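Long-range contact in galactose-binding-like protein (Bacteroides thetaiotaomicron, PDB 7M1B), which is a SusE-like protein that probably binds sugars and may take part in glycan degradation: residues 114-125 with 190-201. Sequence-based numbering, arbitrary orientation.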
loop_
_atom_site.group_PDB
_atom_site.type_symbol
_atom_site.label_atom_id
_atom_site.label_comp_id
_atom_site.label_asym_id
_atom_site.label_seq_id
_atom_site.Cartn_x
_atom_site.Cartn_y
_atom_site.Cartn_z
ATOM N N ILE A 114 -6.123 -26.272 10.846
ATOM C CA ILE A 114 -5.677 -25.924 12.202
ATOM C C ILE A 114 -4.182 -26.240 12.393
ATOM O O ILE A 114 -3.471 -25.513 13.092
ATOM C CB ILE A 114 -6.572 -26.559 13.291
ATOM C CG1 ILE A 114 -6.572 -25.759 14.599
ATOM C CG2 ILE A 114 -6.155 -28.011 13.562
ATOM C CD1 ILE A 114 -7.194 -24.374 14.531
ATOM N N GLU A 115 -3.692 -27.282 11.695
ATOM C CA GLU A 115 -2.320 -27.746 11.859
ATOM C C GLU A 115 -1.296 -26.831 11.184
ATOM O O GLU A 115 -0.195 -26.627 11.705
ATOM C CB GLU A 115 -2.159 -29.230 11.557
ATOM C CG GLU A 115 -2.857 -30.076 12.601
ATOM C CD GLU A 115 -2.826 -31.572 12.327
ATOM O OE1 GLU A 115 -1.877 -32.027 11.600
ATOM O OE2 GLU A 115 -3.803 -32.289 12.800
ATOM N N GLU A 116 -1.680 -26.230 10.055
ATOM C CA GLU A 116 -0.795 -25.400 9.258
ATOM C C GLU A 116 -1.028 -23.904 9.533
ATOM O O GLU A 116 -0.462 -23.078 8.819
ATOM C CB GLU A 116 -1.004 -25.715 7.776
ATOM C CG GLU A 116 -0.659 -27.169 7.429
ATOM C CD GLU A 116 0.839 -27.402 7.538
ATOM O OE1 GLU A 116 1.640 -26.523 7.085
ATOM O OE2 GLU A 116 1.203 -28.446 8.104
ATOM N N ILE A 117 -1.867 -23.551 10.523
ATOM C CA ILE A 117 -2.327 -22.175 10.685
ATOM C C ILE A 117 -1.135 -21.354 11.148
ATOM O O ILE A 117 -0.275 -21.916 11.856
ATOM C CB ILE A 117 -3.533 -22.080 11.660
ATOM C CG1 ILE A 117 -4.307 -20.723 11.470
ATOM C CG2 ILE A 117 -3.197 -22.384 13.146
ATOM C CD1 ILE A 117 -5.553 -20.638 12.354
ATOM N N GLU A 118 -1.085 -20.111 10.637
ATOM C CA GLU A 118 -0.170 -19.094 11.101
ATOM C C GLU A 118 -0.986 -17.860 11.463
ATOM O O GLU A 118 -1.946 -17.535 10.755
ATOM C CB GLU A 118 0.998 -18.812 10.126
ATOM C CG GLU A 118 2.082 -17.916 10.674
ATOM C CD GLU A 118 3.338 -17.808 9.832
ATOM O OE1 GLU A 118 3.638 -18.748 9.057
ATOM O OE2 GLU A 118 4.042 -16.798 9.990
ATOM N N VAL A 119 -0.664 -17.228 12.593
ATOM C CA VAL A 119 -1.369 -16.036 13.017
ATOM C C VAL A 119 -0.308 -14.977 13.332
ATOM O O VAL A 119 0.604 -15.175 14.171
ATOM C CB VAL A 119 -2.236 -16.331 14.249
ATOM C CG1 VAL A 119 -3.154 -15.174 14.632
ATOM C CG2 VAL A 119 -3.071 -17.614 14.074
ATOM N N ASN A 120 -0.380 -13.863 12.598
ATOM C CA ASN A 120 0.637 -12.825 12.769
ATOM C C ASN A 120 -0.034 -11.512 13.141
ATOM O O ASN A 120 -1.180 -11.241 12.760
ATOM C CB ASN A 120 1.373 -12.531 11.456
ATOM C CG ASN A 120 1.923 -13.769 10.787
ATOM O OD1 ASN A 120 1.756 -13.939 9.579
ATOM N ND2 ASN A 120 2.658 -14.562 11.536
ATOM N N PRO A 121 0.677 -10.591 13.837
ATOM C CA PRO A 121 0.101 -9.273 14.069
ATOM C C PRO A 121 -0.083 -8.531 12.744
ATOM O O PRO A 121 0.696 -8.699 11.796
ATOM C CB PRO A 121 1.178 -8.548 14.889
ATOM C CG PRO A 121 2.156 -9.588 15.345
ATOM C CD PRO A 121 2.011 -10.794 14.420
ATOM N N THR A 122 -1.156 -7.714 12.719
ATOM C CA THR A 122 -1.322 -6.702 11.671
ATOM C C THR A 122 -1.834 -5.412 12.331
ATOM O O THR A 122 -2.050 -5.350 13.558
ATOM C CB THR A 122 -2.270 -7.171 10.533
ATOM O OG1 THR A 122 -2.188 -6.255 9.421
ATOM C CG2 THR A 122 -3.718 -7.290 10.976
ATOM N N PHE A 123 -2.019 -4.352 11.530
ATOM C CA PHE A 123 -2.436 -3.060 12.073
ATOM C C PHE A 123 -3.812 -3.186 12.704
ATOM O O PHE A 123 -4.770 -3.527 12.004
ATOM C CB PHE A 123 -2.346 -1.969 10.996
ATOM C CG PHE A 123 -0.893 -1.882 10.607
ATOM C CD1 PHE A 123 -0.045 -1.076 11.400
ATOM C CD2 PHE A 123 -0.340 -2.491 9.480
ATOM C CE1 PHE A 123 1.311 -1.060 11.151
ATOM C CE2 PHE A 123 1.029 -2.471 9.222
ATOM C CZ PHE A 123 1.845 -1.684 10.037
ATOM N N GLY A 124 -3.855 -3.032 14.041
ATOM C CA GLY A 124 -5.083 -3.036 14.837
ATOM C C GLY A 124 -5.683 -4.449 14.959
ATOM O O GLY A 124 -6.828 -4.631 15.375
ATOM N N GLY A 125 -4.888 -5.489 14.716
ATOM C CA GLY A 125 -5.423 -6.843 14.902
ATOM C C GLY A 125 -4.457 -7.928 14.475
ATOM O O GLY A 125 -3.248 -7.872 14.714
ATOM N N SER A 190 -12.315 -28.405 15.120
ATOM C CA SER A 190 -10.908 -28.665 15.427
ATOM C C SER A 190 -10.649 -28.413 16.912
ATOM O O SER A 190 -11.528 -27.878 17.590
ATOM C CB SER A 190 -9.996 -27.856 14.532
ATOM O OG SER A 190 -10.086 -26.473 14.878
ATOM N N GLU A 191 -9.460 -28.803 17.417
ATOM C CA GLU A 191 -8.927 -28.275 18.672
ATOM C C GLU A 191 -8.685 -26.776 18.486
ATOM O O GLU A 191 -8.510 -26.327 17.350
ATOM C CB GLU A 191 -7.596 -28.950 19.059
ATOM C CG GLU A 191 -6.603 -29.069 17.887
ATOM C CD GLU A 191 -6.651 -30.264 16.924
ATOM O OE1 GLU A 191 -7.683 -30.452 16.199
ATOM O OE2 GLU A 191 -5.621 -30.989 16.850
ATOM N N GLU A 192 -8.674 -26.023 19.603
ATOM C CA GLU A 192 -8.429 -24.612 19.637
ATOM C C GLU A 192 -6.935 -24.362 19.412
ATOM O O GLU A 192 -6.068 -25.023 20.000
ATOM C CB GLU A 192 -8.812 -23.997 20.987
ATOM C CG GLU A 192 -10.309 -24.002 21.269
ATOM C CD GLU A 192 -10.708 -23.567 22.674
ATOM O OE1 GLU A 192 -9.859 -23.677 23.591
ATOM O OE2 GLU A 192 -11.860 -23.110 22.847
ATOM N N TYR A 193 -6.630 -23.381 18.568
ATOM C CA TYR A 193 -5.290 -22.807 18.524
ATOM C C TYR A 193 -5.269 -21.526 19.352
ATOM O O TYR A 193 -6.068 -20.630 19.129
ATOM C CB TYR A 193 -4.896 -22.571 17.065
ATOM C CG TYR A 193 -3.524 -21.985 16.850
ATOM C CD1 TYR A 193 -2.401 -22.800 16.738
ATOM C CD2 TYR A 193 -3.361 -20.607 16.738
ATOM C CE1 TYR A 193 -1.144 -22.252 16.534
ATOM C CE2 TYR A 193 -2.110 -20.047 16.530
ATOM C CZ TYR A 193 -1.003 -20.871 16.435
ATOM O OH TYR A 193 0.206 -20.283 16.244
ATOM N N LEU A 194 -4.347 -21.445 20.311
ATOM C CA LEU A 194 -4.195 -20.257 21.157
ATOM C C LEU A 194 -2.907 -19.498 20.849
ATOM O O LEU A 194 -1.843 -20.087 20.704
ATOM C CB LEU A 194 -4.185 -20.685 22.628
ATOM C CG LEU A 194 -5.410 -21.466 23.096
ATOM C CD1 LEU A 194 -5.302 -21.651 24.596
ATOM C CD2 LEU A 194 -6.718 -20.739 22.745
ATOM N N THR A 195 -3.002 -18.169 20.761
ATOM C CA THR A 195 -1.775 -17.392 20.625
ATOM C C THR A 195 -1.962 -16.057 21.337
ATOM O O THR A 195 -3.092 -15.545 21.413
ATOM C CB THR A 195 -1.336 -17.252 19.151
ATOM O OG1 THR A 195 -0.074 -16.580 19.049
ATOM C CG2 THR A 195 -2.327 -16.466 18.318
ATOM N N THR A 196 -0.858 -15.548 21.911
ATOM C CA THR A 196 -0.863 -14.203 22.487
ATOM C C THR A 196 -0.032 -13.289 21.587
ATOM O O THR A 196 1.123 -13.616 21.317
ATOM C CB THR A 196 -0.262 -14.174 23.900
ATOM O OG1 THR A 196 -1.093 -14.993 24.719
ATOM C CG2 THR A 196 -0.099 -12.763 24.443
ATOM N N LEU A 197 -0.648 -12.233 21.037
ATOM C CA LEU A 197 0.059 -11.396 20.060
ATOM C C LEU A 197 -0.233 -9.929 20.334
ATOM O O LEU A 197 -1.301 -9.583 20.810
ATOM C CB LEU A 197 -0.372 -11.696 18.611
ATOM C CG LEU A 197 -0.019 -13.089 18.088
ATOM C CD1 LEU A 197 -0.745 -13.371 16.754
ATOM C CD2 LEU A 197 1.499 -13.250 17.940
ATOM N N THR A 198 0.759 -9.081 20.010
ATOM C CA THR A 198 0.513 -7.653 20.034
ATOM C C THR A 198 0.233 -7.126 18.639
ATOM O O THR A 198 1.086 -7.260 17.766
ATOM C CB THR A 198 1.755 -6.944 20.612
ATOM O OG1 THR A 198 2.031 -7.496 21.918
ATOM C CG2 THR A 198 1.616 -5.425 20.675
ATOM N N PRO A 199 -0.941 -6.515 18.400
ATOM C CA PRO A 199 -1.220 -5.839 17.135
ATOM C C PRO A 199 -0.164 -4.816 16.758
ATOM O O PRO A 199 0.460 -4.155 17.651
ATOM C CB PRO A 199 -2.587 -5.151 17.391
ATOM C CG PRO A 199 -3.240 -6.101 18.344
ATOM C CD PRO A 199 -2.101 -6.423 19.309
ATOM N N LEU A 200 0.017 -4.680 15.430
ATOM C CA LEU A 200 0.934 -3.648 15.009
ATOM C C LEU A 200 0.347 -2.246 15.136
ATOM O O LEU A 200 -0.857 -2.022 15.037
ATOM C CB LEU A 200 1.261 -3.856 13.523
ATOM C CG LEU A 200 1.885 -5.224 13.169
ATOM C CD1 LEU A 200 2.341 -5.231 11.711
ATOM C CD2 LEU A 200 3.094 -5.533 14.061
ATOM N N TYR A 201 1.276 -1.297 15.388
ATOM C CA TYR A 201 0.964 0.122 15.537
ATOM C C TYR A 201 1.844 0.910 14.561
ATOM O O TYR A 201 3.055 0.670 14.488
ATOM C CB TYR A 201 1.304 0.491 16.981
ATOM C CG TYR A 201 0.950 1.869 17.485
ATOM C CD1 TYR A 201 1.681 3.005 17.124
ATOM C CD2 TYR A 201 -0.042 2.011 18.449
ATOM C CE1 TYR A 201 1.368 4.252 17.651
ATOM C CE2 TYR A 201 -0.346 3.241 18.996
ATOM C CZ TYR A 201 0.368 4.356 18.617
ATOM O OH TYR A 201 0.017 5.533 19.205
HETATM O O HOH W 1 0.797 -16.914 16.413
#
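I117 lays its CG2 methyl over the centre of the Y193 ring, a CH-pi contact 3.7 Å from the centroid and 13° off the ring normal. Y193 CG stands anti to the backbone N (chi1 -180°), which carries the ring across the gap to I117 and to V119; V119 CG2 comes to Y193 CE2 obliquely, at 3.6 Å. The other V119 branch, CG1, meets L197 CD1 at 3.7 Å. Between V119 and T195 sits a water, which donates to V119 O, bonds T195 OG1 and has a weak hydrogen bond with Y193 OH. These side chains fill one edge of a beta sandwich: strands 118-122 and 193-197 are each outermost in their own sheet, their axes 8.1 Å apart at closest approach and 20° from parallel, and along the strands themselves the side chains, not the backbones, span the gap. Further along, the chains close in. L200 N donates to T122 O at 2.9 Å, while G125 N reaches that same oxygen from the opposite face of its carbonyl plane, across the type II turn T122-G125. L200 CB lies over one face of the F123 ring, offset toward the rim. Behind these, I117 leans on I128 of strand 125-131, and Y193 pairs by backbone with V180. Outside the two segments, F123 and L200 both touch Q267 of strand 256-274.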